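DTDP-4-dehydrorhamnose reductase, rfbD ortholog (Clostridium acetobutylicum, PDB 1VL0) probably reduces dTDP-6-deoxy-L-lyxo-4-hexulose to dTDP-L-rhamnose, the closing step of dTDP-L-rhamnose synthesis, and binds a nicotinamide adenine dinucleotide cofactor. Local coordinates at residues A[19-23]-A[24-28]; A[49-52]-A[53-56]; A[81-84]-A[85-89]; A[137-140]-A[141-145]; A[262-266]-A[267-271]. All coordinates share one frame; numbering follows the deposited sequence.

Contact 1: residues A[19-23]-A[24-28]. With NAI (1,4-dihydronicotinamide adenine dinucleotide), chain D.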
# COMPACT_ATOMS: atom_id res chain seq x y z
N GLY A 19 22.98 7.67 9.79
CA GLY A 19 24.07 6.94 9.09
C GLY A 19 24.98 7.93 8.39
O GLY A 19 25.47 7.71 7.29
N ALA A 20 25.19 9.05 9.07
CA ALA A 20 25.80 10.26 8.49
C ALA A 20 27.32 10.13 8.23
O ALA A 20 27.89 10.88 7.41
CB ALA A 20 25.55 11.44 9.41
N ASN A 21 27.95 9.17 8.90
CA ASN A 21 29.35 8.86 8.66
C ASN A 21 29.60 7.95 7.43
O ASN A 21 30.76 7.78 7.02
CB ASN A 21 29.98 8.21 9.91
CG ASN A 21 31.49 8.16 9.83
OD1 ASN A 21 32.16 9.17 9.62
ND2 ASN A 21 32.03 6.97 9.94
N GLY A 22 28.56 7.38 6.87
CA GLY A 22 28.68 6.48 5.70
C GLY A 22 29.02 7.26 4.44
O GLY A 22 29.11 8.49 4.46
N GLN A 23 29.16 6.54 3.32
CA GLN A 23 29.50 7.20 2.05
C GLN A 23 28.55 8.32 1.65
O GLN A 23 28.98 9.42 1.36
CB GLN A 23 29.54 6.18 0.91
CG GLN A 23 30.54 5.13 1.10
CD GLN A 23 30.80 4.37 -0.15
OE1 GLN A 23 31.90 4.44 -0.69
NE2 GLN A 23 29.79 3.66 -0.66
N LEU A 24 27.25 8.03 1.59
CA LEU A 24 26.30 9.05 1.18
C LEU A 24 26.11 10.12 2.26
O LEU A 24 26.03 11.30 1.95
CB LEU A 24 24.97 8.41 0.86
CG LEU A 24 23.87 9.38 0.42
CD1 LEU A 24 24.30 10.08 -0.88
CD2 LEU A 24 22.57 8.60 0.25
N GLY A 25 26.06 9.70 3.52
CA GLY A 25 25.89 10.63 4.62
C GLY A 25 26.95 11.73 4.57
O GLY A 25 26.63 12.90 4.69
N ARG A 26 28.19 11.34 4.35
CA ARG A 26 29.30 12.30 4.19
C ARG A 26 29.13 13.22 2.99
O ARG A 26 29.39 14.40 3.09
CB ARG A 26 30.64 11.58 4.07
CG ARG A 26 31.11 11.00 5.36
CD ARG A 26 32.34 10.15 5.21
NE ARG A 26 32.86 9.72 6.49
CZ ARG A 26 34.11 9.87 6.90
NH1 ARG A 26 35.00 10.46 6.13
NH2 ARG A 26 34.46 9.45 8.10
N GLU A 27 28.69 12.68 1.85
CA GLU A 27 28.52 13.50 0.69
C GLU A 27 27.40 14.53 0.85
O GLU A 27 27.54 15.69 0.42
CB GLU A 27 28.37 12.66 -0.54
CG GLU A 27 28.30 13.46 -1.85
CD GLU A 27 29.52 14.33 -2.18
OE1 GLU A 27 30.68 14.08 -1.72
OE2 GLU A 27 29.34 15.30 -2.96
N ILE A 28 26.31 14.14 1.51
CA ILE A 28 25.21 15.06 1.72
C ILE A 28 25.66 16.19 2.64
O ILE A 28 25.36 17.36 2.39
CB ILE A 28 24.04 14.30 2.31
CG1 ILE A 28 23.42 13.39 1.23
CG2 ILE A 28 22.98 15.27 2.83
CD1 ILE A 28 22.23 12.57 1.67
PA NAI D . 27.66 2.95 4.46
O1A NAI D . 27.78 1.49 4.79
O2A NAI D . 28.91 3.56 3.87
O5B NAI D . 27.13 3.68 5.79
C5B NAI D . 25.97 3.15 6.40
C4B NAI D . 25.84 3.64 7.84
O4B NAI D . 24.91 2.82 8.54
C3B NAI D . 27.12 3.57 8.68
O3B NAI D . 27.58 4.87 9.00
C2B NAI D . 26.65 2.78 9.91
O2B NAI D . 27.36 3.07 11.11
C1B NAI D . 25.17 3.15 9.90
N9A NAI D . 24.27 2.47 10.85
C8A NAI D . 24.23 1.13 11.09
N7A NAI D . 23.31 0.89 12.04
C5A NAI D . 22.76 2.05 12.46
C6A NAI D . 21.79 2.34 13.42
N6A NAI D . 21.23 1.38 14.14
N1A NAI D . 21.42 3.65 13.63
C2A NAI D . 22.01 4.67 12.88
N3A NAI D . 22.99 4.40 11.95
C4A NAI D . 23.36 3.09 11.72
O3 NAI D . 26.39 3.15 3.50
PN NAI D . 26.37 3.74 2.00
O1N NAI D . 26.27 5.21 2.02
O2N NAI D . 27.32 2.96 1.18
O5D NAI D . 24.85 3.35 1.62
C5D NAI D . 23.84 4.35 1.70
C4D NAI D . 22.52 3.76 1.29
O4D NAI D . 22.57 3.23 -0.05
C3D NAI D . 22.07 2.63 2.22
O3D NAI D . 20.75 2.95 2.56
C2D NAI D . 22.16 1.36 1.38
O2D NAI D . 21.22 0.32 1.65
C1D NAI D . 21.96 1.94 -0.02
N1N NAI D . 22.58 1.14 -1.08
C2N NAI D . 23.95 1.15 -1.20
C3N NAI D . 24.52 0.41 -2.23
C7N NAI D . 25.99 0.08 -2.20
O7N NAI D . 26.57 -0.38 -3.39
N7N NAI D . 26.70 0.25 -1.08
C4N NAI D . 23.71 -0.31 -3.12
C5N NAI D . 22.32 -0.30 -2.99
C6N NAI D . 21.78 0.45 -1.94
O HOH W 1 25.78 7.14 4.54
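Arg26 N bonds back to Gly22 O at 3.0 Å, the first helical turn after a type I turn that runs from Gly19 to Gly22, and Gly22 sits at the N-cap of helix 23-32. From the first turn of the helix Arg26 reaches back alongside Asn21, both side chains pointing the same way. Its chain is extended from CG to NE, with CG beside the backbone N (chi1 -73°), which brings the NE/NH2 edge of the guanidinium to Asn21. The grip is side-on and takes two atoms: NE donates to the backbone Asn21 O at 2.9 Å and NH2 to the side-chain Asn21 OD1 at 2.8 Å. The remaining nitrogen, NH1, forms a salt bridge with Asp166. On the cofactor side two backbone amides and one side-chain amide donate. Gln23 N donates to NAI O2A at 3.0 Å and Leu24 N to NAI O1N at 3.0 Å, both nearly straight, while Gln23 NE2 adds a longer bond to NAI O2N and its OE1 is held by Asn169. Gly22 CA packs 3.2 Å from NAI O5B, backbone directly against the cofactor. This is the glycine-rich loop of a Rossmann fold. A water bonded to Gly19 O, Gly25 N and NAI O1N joins loop, helix and phosphate; the amide donors at the helix start probably help balance the diphosphate's negative charge.

Contact 2: residues A[49-52]-A[53-56]. With NAI (1,4-dihydronicotinamide adenine dinucleotide), chain D.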
# COMPACT_ATOMS: atom_id res chain seq x y z
N ILE A 49 18.67 3.98 15.34
CA ILE A 49 17.39 4.06 14.70
C ILE A 49 16.50 2.83 14.93
O ILE A 49 15.31 2.92 14.68
CB ILE A 49 17.53 4.34 13.18
CG1 ILE A 49 18.07 3.13 12.40
CG2 ILE A 49 18.39 5.59 12.92
CD1 ILE A 49 18.09 3.39 10.88
N THR A 50 17.05 1.73 15.44
CA THR A 50 16.28 0.52 15.69
C THR A 50 15.53 0.57 17.01
O THR A 50 14.72 -0.32 17.28
CB THR A 50 17.15 -0.74 15.70
OG1 THR A 50 18.06 -0.70 16.80
CG2 THR A 50 18.02 -0.81 14.49
N ASN A 51 15.75 1.63 17.79
CA ASN A 51 15.16 1.80 19.09
C ASN A 51 14.04 2.83 19.07
O ASN A 51 14.30 4.03 18.98
CB ASN A 51 16.24 2.28 20.05
CG ASN A 51 15.78 2.31 21.52
OD1 ASN A 51 14.69 2.79 21.87
ND2 ASN A 51 16.61 1.77 22.37
N VAL A 52 12.81 2.36 19.24
CA VAL A 52 11.63 3.20 18.97
C VAL A 52 11.52 4.35 19.95
O VAL A 52 11.28 5.48 19.56
CB VAL A 52 10.29 2.38 18.89
CG1 VAL A 52 9.99 1.66 20.13
CG2 VAL A 52 9.12 3.28 18.56
N LEU A 53 11.75 4.09 21.22
CA LEU A 53 11.61 5.10 22.21
C LEU A 53 12.66 6.20 22.03
O LEU A 53 12.36 7.40 22.17
CB LEU A 53 11.70 4.47 23.62
CG LEU A 53 10.58 3.46 23.97
CD1 LEU A 53 10.77 2.98 25.42
CD2 LEU A 53 9.14 4.01 23.74
N ALA A 54 13.88 5.80 21.75
CA ALA A 54 14.97 6.74 21.53
C ALA A 54 14.67 7.61 20.31
O ALA A 54 14.83 8.85 20.33
CB ALA A 54 16.30 5.97 21.33
N VAL A 55 14.25 6.96 19.22
CA VAL A 55 13.90 7.69 18.01
C VAL A 55 12.76 8.71 18.23
O VAL A 55 12.87 9.89 17.82
CB VAL A 55 13.56 6.77 16.89
CG1 VAL A 55 13.01 7.56 15.73
CG2 VAL A 55 14.79 6.02 16.45
N ASN A 56 11.69 8.29 18.91
CA ASN A 56 10.58 9.19 19.21
C ASN A 56 11.01 10.41 20.01
O ASN A 56 10.64 11.52 19.70
CB ASN A 56 9.42 8.48 19.96
CG ASN A 56 8.77 7.37 19.13
OD1 ASN A 56 8.98 7.26 17.93
ND2 ASN A 56 7.99 6.54 19.79
PA NAI D . 27.66 2.95 4.46
O1A NAI D . 27.78 1.49 4.79
O2A NAI D . 28.91 3.56 3.87
O5B NAI D . 27.13 3.68 5.79
C5B NAI D . 25.97 3.15 6.40
C4B NAI D . 25.84 3.64 7.84
O4B NAI D . 24.91 2.82 8.54
C3B NAI D . 27.12 3.57 8.68
O3B NAI D . 27.58 4.87 9.00
C2B NAI D . 26.65 2.78 9.91
O2B NAI D . 27.36 3.07 11.11
C1B NAI D . 25.17 3.15 9.90
N9A NAI D . 24.27 2.47 10.85
C8A NAI D . 24.23 1.13 11.09
N7A NAI D . 23.31 0.89 12.04
C5A NAI D . 22.76 2.05 12.46
C6A NAI D . 21.79 2.34 13.42
N6A NAI D . 21.23 1.38 14.14
N1A NAI D . 21.42 3.65 13.63
C2A NAI D . 22.01 4.67 12.88
N3A NAI D . 22.99 4.40 11.95
C4A NAI D . 23.36 3.09 11.72
O3 NAI D . 26.39 3.15 3.50
PN NAI D . 26.37 3.74 2.00
O1N NAI D . 26.27 5.21 2.02
O2N NAI D . 27.32 2.96 1.18
O5D NAI D . 24.85 3.35 1.62
C5D NAI D . 23.84 4.35 1.70
C4D NAI D . 22.52 3.76 1.29
O4D NAI D . 22.57 3.23 -0.05
C3D NAI D . 22.07 2.63 2.22
O3D NAI D . 20.75 2.95 2.56
C2D NAI D . 22.16 1.36 1.38
O2D NAI D . 21.22 0.32 1.65
C1D NAI D . 21.96 1.94 -0.02
N1N NAI D . 22.58 1.14 -1.08
C2N NAI D . 23.95 1.15 -1.20
C3N NAI D . 24.52 0.41 -2.23
C7N NAI D . 25.99 0.08 -2.20
O7N NAI D . 26.57 -0.38 -3.39
N7N NAI D . 26.70 0.25 -1.08
C4N NAI D . 23.71 -0.31 -3.12
C5N NAI D . 22.32 -0.30 -2.99
C6N NAI D . 21.78 0.45 -1.94
O HOH W 2 12.69 1.42 22.42
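Asn51 caps helix 52-62 through its side chain: OD1 accepts from Ala54 N at 3.1 Å. CG stands anti to the backbone N (chi1 -172°), which carries the amide across to the first turn, and the donor approaches from well above the carbonyl plane, 48° out of it. Water 2 donates to Asn51 OD1 and accepts from Leu53 N at 3.1 Å, linking the cap to a second amide of that turn. Backbone bonds follow, Val55 N to Asn51 O and Asn56 N to Val52 O, each 2.9 Å. Van der Waals contacts lie around them. Val55 CG2 tucks against the loop, 3.6 Å from Ile49 O, and Val52 CG2 meets the Asn56 amide at ND2, 3.7 Å away. Helix 83-104 backs Val55 through Ala100, and the second subunit packs on Val52, Leu53 and Asn56. Toward the cofactor, Ile49 N donates to NAI N1A at 3.3 Å in an almost straight line, and Ile49 CG1 and CG2 both lie against the adenine. Ile49 O in turn accepts from Asn96 ND2. The adenine N1A thus accepts from a main-chain N-H of a loop whose far end is tied to a helix start by the Asn51 cap.

Contact 3: residues A[81-84]-A[85-89]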
# COMPACT_ATOMS: atom_id res chain seq x y z
N GLU A 81 22.98 -14.51 7.16
CA GLU A 81 23.20 -15.14 8.47
C GLU A 81 22.78 -14.27 9.65
O GLU A 81 22.69 -14.76 10.76
CB GLU A 81 24.67 -15.59 8.62
CG GLU A 81 25.68 -14.46 8.80
CD GLU A 81 27.17 -14.88 8.64
OE1 GLU A 81 27.81 -15.23 9.67
OE2 GLU A 81 27.72 -14.81 7.51
N GLN A 82 22.52 -12.98 9.40
CA GLN A 82 22.04 -12.04 10.42
C GLN A 82 20.69 -11.44 10.04
O GLN A 82 20.54 -10.25 10.04
CB GLN A 82 23.04 -10.92 10.58
CG GLN A 82 24.48 -11.37 10.81
CD GLN A 82 25.43 -10.20 11.14
OE1 GLN A 82 25.30 -9.09 10.64
NE2 GLN A 82 26.39 -10.47 12.02
N TYR A 83 19.70 -12.28 9.77
CA TYR A 83 18.38 -11.86 9.28
C TYR A 83 17.66 -10.93 10.26
O TYR A 83 17.09 -9.92 9.86
CB TYR A 83 17.54 -13.10 8.96
CG TYR A 83 16.89 -13.10 7.60
CD1 TYR A 83 16.11 -12.01 7.18
CD2 TYR A 83 17.03 -14.18 6.73
CE1 TYR A 83 15.48 -11.99 5.94
CE2 TYR A 83 16.40 -14.17 5.48
CZ TYR A 83 15.62 -13.08 5.10
OH TYR A 83 15.01 -13.10 3.87
N ASP A 84 17.72 -11.25 11.56
CA ASP A 84 17.05 -10.42 12.58
C ASP A 84 17.65 -9.01 12.58
O ASP A 84 16.96 -8.03 12.46
CB ASP A 84 17.20 -11.03 13.96
CG ASP A 84 16.44 -12.32 14.11
OD1 ASP A 84 15.68 -12.71 13.19
OD2 ASP A 84 16.56 -13.02 15.14
N LEU A 85 18.96 -8.95 12.61
CA LEU A 85 19.66 -7.69 12.60
C LEU A 85 19.42 -6.91 11.31
O LEU A 85 19.26 -5.70 11.36
CB LEU A 85 21.17 -7.92 12.83
CG LEU A 85 22.00 -6.63 12.95
CD1 LEU A 85 21.53 -5.78 14.12
CD2 LEU A 85 23.49 -6.95 13.11
N ALA A 86 19.40 -7.59 10.17
CA ALA A 86 19.05 -6.91 8.92
C ALA A 86 17.65 -6.30 8.97
O ALA A 86 17.43 -5.20 8.50
CB ALA A 86 19.15 -7.90 7.76
N TYR A 87 16.69 -7.02 9.54
CA TYR A 87 15.32 -6.53 9.66
C TYR A 87 15.30 -5.31 10.57
O TYR A 87 14.71 -4.29 10.22
CB TYR A 87 14.35 -7.63 10.17
CG TYR A 87 13.62 -8.32 9.06
CD1 TYR A 87 12.77 -7.59 8.21
CD2 TYR A 87 13.75 -9.66 8.84
CE1 TYR A 87 12.08 -8.19 7.18
CE2 TYR A 87 13.06 -10.27 7.81
CZ TYR A 87 12.24 -9.52 6.97
OH TYR A 87 11.56 -10.13 5.93
N LYS A 88 16.04 -5.37 11.68
CA LYS A 88 16.05 -4.27 12.63
C LYS A 88 16.59 -3.00 11.99
O LYS A 88 16.00 -1.93 12.14
CB LYS A 88 16.90 -4.58 13.87
CG LYS A 88 16.31 -5.60 14.79
CD LYS A 88 17.22 -5.73 16.04
CE LYS A 88 16.70 -6.85 16.95
NZ LYS A 88 17.49 -7.05 18.20
N ILE A 89 17.72 -3.12 11.28
CA ILE A 89 18.35 -1.95 10.71
C ILE A 89 17.69 -1.54 9.40
O ILE A 89 17.49 -0.37 9.15
CB ILE A 89 19.87 -2.19 10.49
CG1 ILE A 89 20.55 -2.52 11.83
CG2 ILE A 89 20.53 -0.92 9.87
CD1 ILE A 89 22.10 -2.75 11.74
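Tyr83 and Tyr87, one helical turn apart, lie side by side and point the same way, with Tyr83 CE1 3.5 Å from Tyr87 CE2. Their planes are near parallel, 19° apart, but the rings are slid so far that they barely overlap, the centroids being 5.6 Å apart. In the backbone, Tyr87 N bonds to Tyr83 O at 2.9 Å, and Tyr87 CD2 rests 3.5 Å from that same oxygen. This is the close-packed side. The other side is looser: Gln82, at the N-cap position, runs alongside the exposed Leu85, with OE1 3.7 Å from Leu85 CD2 and hydrogen-bonded to His73. Asp84 and Lys88 keep their charged ends 6.8 Å apart, OD2 to NZ; Asp84 OD1 bonds instead to Tyr266 OH of the second subunit. The tyrosine side of helix 83-104 packs on helix 136-151, through Ala136 and Thr140, while Phe128 of the second subunit stacks on Tyr87.

Contact 4: residues A[137-140]-A[141-145]. With NAI (1,4-dihydronicotinamide adenine dinucleotide), chain D.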
# COMPACT_ATOMS: atom_id res chain seq x y z
N TYR A 137 19.11 -9.15 2.27
CA TYR A 137 19.34 -7.74 2.12
C TYR A 137 18.20 -7.10 1.35
O TYR A 137 17.61 -6.13 1.78
CB TYR A 137 20.67 -7.51 1.40
CG TYR A 137 20.94 -6.05 1.12
CD1 TYR A 137 21.10 -5.14 2.16
CD2 TYR A 137 21.01 -5.58 -0.18
CE1 TYR A 137 21.33 -3.81 1.89
CE2 TYR A 137 21.25 -4.24 -0.47
CZ TYR A 137 21.40 -3.36 0.53
OH TYR A 137 21.64 -2.04 0.23
N GLY A 138 17.86 -7.66 0.18
CA GLY A 138 16.80 -7.07 -0.62
C GLY A 138 15.43 -7.09 0.06
O GLY A 138 14.64 -6.15 -0.02
N LYS A 139 15.13 -8.20 0.71
CA LYS A 139 13.83 -8.39 1.34
C LYS A 139 13.64 -7.41 2.49
O LYS A 139 12.60 -6.81 2.62
CB LYS A 139 13.71 -9.84 1.84
CG LYS A 139 12.54 -10.11 2.80
CD LYS A 139 11.14 -9.78 2.19
CE LYS A 139 10.00 -10.19 3.16
NZ LYS A 139 8.62 -10.07 2.55
N THR A 140 14.67 -7.27 3.31
CA THR A 140 14.63 -6.33 4.46
C THR A 140 14.61 -4.86 4.06
O THR A 140 13.93 -4.07 4.68
CB THR A 140 15.82 -6.57 5.42
OG1 THR A 140 17.09 -6.35 4.76
CG2 THR A 140 15.80 -8.02 5.95
N LYS A 141 15.36 -4.50 3.02
CA LYS A 141 15.30 -3.14 2.48
C LYS A 141 13.91 -2.89 1.88
O LYS A 141 13.37 -1.83 2.04
CB LYS A 141 16.36 -2.91 1.40
CG LYS A 141 17.79 -2.94 1.86
CD LYS A 141 18.13 -1.69 2.72
CE LYS A 141 18.11 -0.39 1.90
NZ LYS A 141 18.45 0.77 2.77
N LEU A 142 13.34 -3.86 1.20
CA LEU A 142 11.97 -3.69 0.66
C LEU A 142 10.92 -3.43 1.74
O LEU A 142 10.06 -2.58 1.60
CB LEU A 142 11.54 -4.89 -0.16
CG LEU A 142 10.13 -4.79 -0.74
CD1 LEU A 142 9.99 -3.73 -1.77
CD2 LEU A 142 9.73 -6.12 -1.35
N GLU A 143 10.99 -4.19 2.81
CA GLU A 143 10.06 -4.01 3.89
C GLU A 143 10.24 -2.63 4.52
O GLU A 143 9.27 -2.01 4.94
CB GLU A 143 10.19 -5.14 4.93
CG GLU A 143 9.75 -6.49 4.37
CD GLU A 143 8.29 -6.55 3.96
OE1 GLU A 143 7.45 -5.71 4.47
OE2 GLU A 143 7.97 -7.47 3.15
N GLY A 144 11.47 -2.16 4.54
CA GLY A 144 11.77 -0.77 4.96
C GLY A 144 11.01 0.20 4.09
O GLY A 144 10.37 1.07 4.59
N GLU A 145 11.04 0.02 2.77
CA GLU A 145 10.28 0.88 1.84
C GLU A 145 8.80 0.87 2.16
O GLU A 145 8.15 1.92 2.20
CB GLU A 145 10.42 0.43 0.39
CG GLU A 145 11.81 0.47 -0.20
CD GLU A 145 11.81 0.27 -1.72
OE1 GLU A 145 10.70 0.20 -2.29
OE2 GLU A 145 12.92 0.20 -2.31
PA NAI D . 27.66 2.95 4.46
O1A NAI D . 27.78 1.49 4.79
O2A NAI D . 28.91 3.56 3.87
O5B NAI D . 27.13 3.68 5.79
C5B NAI D . 25.97 3.15 6.40
C4B NAI D . 25.84 3.64 7.84
O4B NAI D . 24.91 2.82 8.54
C3B NAI D . 27.12 3.57 8.68
O3B NAI D . 27.58 4.87 9.00
C2B NAI D . 26.65 2.78 9.91
O2B NAI D . 27.36 3.07 11.11
C1B NAI D . 25.17 3.15 9.90
N9A NAI D . 24.27 2.47 10.85
C8A NAI D . 24.23 1.13 11.09
N7A NAI D . 23.31 0.89 12.04
C5A NAI D . 22.76 2.05 12.46
C6A NAI D . 21.79 2.34 13.42
N6A NAI D . 21.23 1.38 14.14
N1A NAI D . 21.42 3.65 13.63
C2A NAI D . 22.01 4.67 12.88
N3A NAI D . 22.99 4.40 11.95
C4A NAI D . 23.36 3.09 11.72
O3 NAI D . 26.39 3.15 3.50
PN NAI D . 26.37 3.74 2.00
O1N NAI D . 26.27 5.21 2.02
O2N NAI D . 27.32 2.96 1.18
O5D NAI D . 24.85 3.35 1.62
C5D NAI D . 23.84 4.35 1.70
C4D NAI D . 22.52 3.76 1.29
O4D NAI D . 22.57 3.23 -0.05
C3D NAI D . 22.07 2.63 2.22
O3D NAI D . 20.75 2.95 2.56
C2D NAI D . 22.16 1.36 1.38
O2D NAI D . 21.22 0.32 1.65
C1D NAI D . 21.96 1.94 -0.02
N1N NAI D . 22.58 1.14 -1.08
C2N NAI D . 23.95 1.15 -1.20
C3N NAI D . 24.52 0.41 -2.23
C7N NAI D . 25.99 0.08 -2.20
O7N NAI D . 26.57 -0.38 -3.39
N7N NAI D . 26.70 0.25 -1.08
C4N NAI D . 23.71 -0.31 -3.12
C5N NAI D . 22.32 -0.30 -2.99
C6N NAI D . 21.78 0.45 -1.94
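The YxxxK pair of the short-chain dehydrogenase/reductase family, Tyr137 and Lys141, occupies one turn of helix 136-151 and faces the cofactor. The two side chains run side by side. Lys141 CG lies over one face of the tyrosine ring, 3.9 Å from its centroid, in a CH-pi contact displaced toward the rim. Bends at chi2 and chi3 (-71° and -67°) fold the lysine along the ring and deliver NZ to the nicotinamide ribose. There NZ donates to NAI O2D at 3.0 Å and to NAI O3D at 3.2 Å, and it also bonds to Ile111 O. Tyr137 OH shares a 2.8 Å hydrogen bond with the same NAI O2D, so that one ribose hydroxyl is held by both residues; NAI O2D lies near the plane of the Tyr137 ring, at its edge. In the Rossmann fold this helix packs against strand 107-113, with Thr113 touching both residues, and Tyr115 meets the Tyr137 ring edge-to-face. On the outer side Lys139 and Glu143 form a salt bridge at 2.7 Å, Lys139 NZ meeting Glu143 OE2 on its anti side. Lys139 NZ has a second partner in Phe128 O of the second subunit. Backbone bonds run through the turn, among them Lys141 N to Tyr137 O at 3.0 Å and Leu142 N to Gly138 O at 2.9 Å.

Contact 5: residues A[262-266]-A[267-271]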
# COMPACT_ATOMS: atom_id res chain seq x y z
N VAL A 262 20.25 -3.06 -13.92
CA VAL A 262 20.30 -1.71 -14.46
C VAL A 262 18.96 -1.05 -14.11
O VAL A 262 17.92 -1.56 -14.50
CB VAL A 262 20.52 -1.69 -15.98
CG1 VAL A 262 20.50 -0.26 -16.52
CG2 VAL A 262 21.82 -2.32 -16.30
N LEU A 263 19.02 0.06 -13.37
CA LEU A 263 17.85 0.82 -13.08
C LEU A 263 17.73 1.99 -14.02
O LEU A 263 18.66 2.75 -14.18
CB LEU A 263 17.92 1.37 -11.66
CG LEU A 263 18.15 0.35 -10.57
CD1 LEU A 263 18.11 1.09 -9.19
CD2 LEU A 263 17.13 -0.74 -10.59
N ARG A 264 16.57 2.15 -14.63
CA ARG A 264 16.30 3.35 -15.37
C ARG A 264 15.86 4.42 -14.37
O ARG A 264 15.03 4.15 -13.49
CB ARG A 264 15.20 3.08 -16.37
CG ARG A 264 14.95 4.20 -17.31
CD ARG A 264 14.01 3.86 -18.42
NE ARG A 264 13.71 5.05 -19.21
CZ ARG A 264 12.86 5.11 -20.23
NH1 ARG A 264 12.25 4.04 -20.64
NH2 ARG A 264 12.64 6.27 -20.85
N ASN A 265 16.38 5.63 -14.52
CA ASN A 265 15.98 6.75 -13.71
C ASN A 265 14.74 7.39 -14.35
O ASN A 265 14.72 8.62 -14.67
CB ASN A 265 17.09 7.81 -13.62
CG ASN A 265 18.30 7.41 -12.76
OD1 ASN A 265 18.53 6.26 -12.39
ND2 ASN A 265 19.12 8.37 -12.50
N TYR A 266 13.67 6.60 -14.45
CA TYR A 266 12.44 6.97 -15.21
C TYR A 266 11.63 8.08 -14.57
O TYR A 266 11.16 9.01 -15.22
CB TYR A 266 11.61 5.73 -15.39
CG TYR A 266 10.59 5.77 -16.50
CD1 TYR A 266 10.83 6.41 -17.69
CD2 TYR A 266 9.36 5.14 -16.34
CE1 TYR A 266 9.85 6.44 -18.70
CE2 TYR A 266 8.40 5.15 -17.29
CZ TYR A 266 8.66 5.80 -18.49
OH TYR A 266 7.66 5.77 -19.45
N MSE A 267 11.51 8.05 -13.26
CA MSE A 267 10.74 9.11 -12.58
C MSE A 267 11.40 10.45 -12.68
O MSE A 267 10.72 11.49 -12.76
CB MSE A 267 10.54 8.74 -11.11
CG MSE A 267 9.48 7.68 -10.92
SE MSE A 267 7.68 8.51 -11.07
CE MSE A 267 7.74 9.69 -9.51
N LEU A 268 12.73 10.46 -12.66
CA LEU A 268 13.45 11.70 -12.94
C LEU A 268 13.22 12.21 -14.35
O LEU A 268 12.90 13.40 -14.56
CB LEU A 268 14.93 11.53 -12.65
CG LEU A 268 15.31 11.49 -11.17
CD1 LEU A 268 16.81 11.21 -11.03
CD2 LEU A 268 14.95 12.79 -10.43
N GLU A 269 13.32 11.31 -15.32
CA GLU A 269 13.05 11.62 -16.72
C GLU A 269 11.64 12.16 -16.95
O GLU A 269 11.43 13.06 -17.73
CB GLU A 269 13.24 10.38 -17.58
CG GLU A 269 14.67 9.89 -17.70
CD GLU A 269 14.77 8.53 -18.45
OE1 GLU A 269 13.76 8.04 -18.94
OE2 GLU A 269 15.86 7.93 -18.54
N LEU A 270 10.67 11.58 -16.26
CA LEU A 270 9.27 11.95 -16.42
C LEU A 270 8.89 13.21 -15.64
O LEU A 270 7.78 13.70 -15.83
CB LEU A 270 8.36 10.81 -15.95
CG LEU A 270 8.33 9.46 -16.67
CD1 LEU A 270 7.47 8.52 -15.85
CD2 LEU A 270 7.82 9.61 -18.06
N THR A 271 9.74 13.66 -14.72
CA THR A 271 9.41 14.80 -13.86
C THR A 271 10.38 15.95 -14.08
O THR A 271 10.27 16.63 -15.10
CB THR A 271 9.27 14.41 -12.39
OG1 THR A 271 10.45 13.81 -11.90
CG2 THR A 271 8.19 13.29 -12.18
O HOH W 3 17.61 6.85 -17.03
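Arg264 meets Glu269 in a salt bridge at the start of the short helix 266-270, whose N-cap position is Asn265, the centre of an inverse gamma turn. Both nitrogens of the side-on grip go to one oxygen: NH2 reaches Glu269 OE1 at 2.8 Å and NE at 3.0 Å, and OE1 lies in the guanidinium plane. The NH2 bond uses the syn lone pair. The two side chains cross at about a right angle, the arginine being extended with CG anti to N (chi1 -173°). Tyr266 packs beside the pair, its CD1 over one face of the guanidinium, toward the rim, and its ring edge toward Glu269 OE1. Leu270 CD1 sits over the centre of the ring, 3.9 Å from the centroid, a CH-pi contact. Around this shell, Glu269 N bonds to Asn265 O at 3.1 Å and Leu270 N to Tyr266 O at 2.8 Å. Farther out, Asn265 ND2 is held by Thr219 O and Asp274, and Tyr83 and Tyr87 of the third subunit pack on Tyr266 and Leu270. Water 3 spans the loop and the carboxylate, accepting from Asn265 N at 3.0 Å and lying 2.6 Å from Glu269 OE2.

In the fold
Contacts 1, 2 and 4 bind different parts of one cofactor: the diphosphate at contact 1, the adenine at contact 2 and the nicotinamide ribose at contact 4. Their centres lie 19 to 20 Å apart and do not touch, so NAI itself bridges them. Contact 3 connects two of these sites, Thr50 CG2 approaching Lys88 O at 3.3 Å and Tyr87 OH reaching Lys139 CE at 3.2 Å; its Ile89 also touches NAI. Contact 5 lies apart, about 21 Å from contact 4, 23 Å from contact 1 and 30 Å from contact 3 between centres within one chain. Across subunits, however, residues 266-270 of one copy meet residues 83-88 of another.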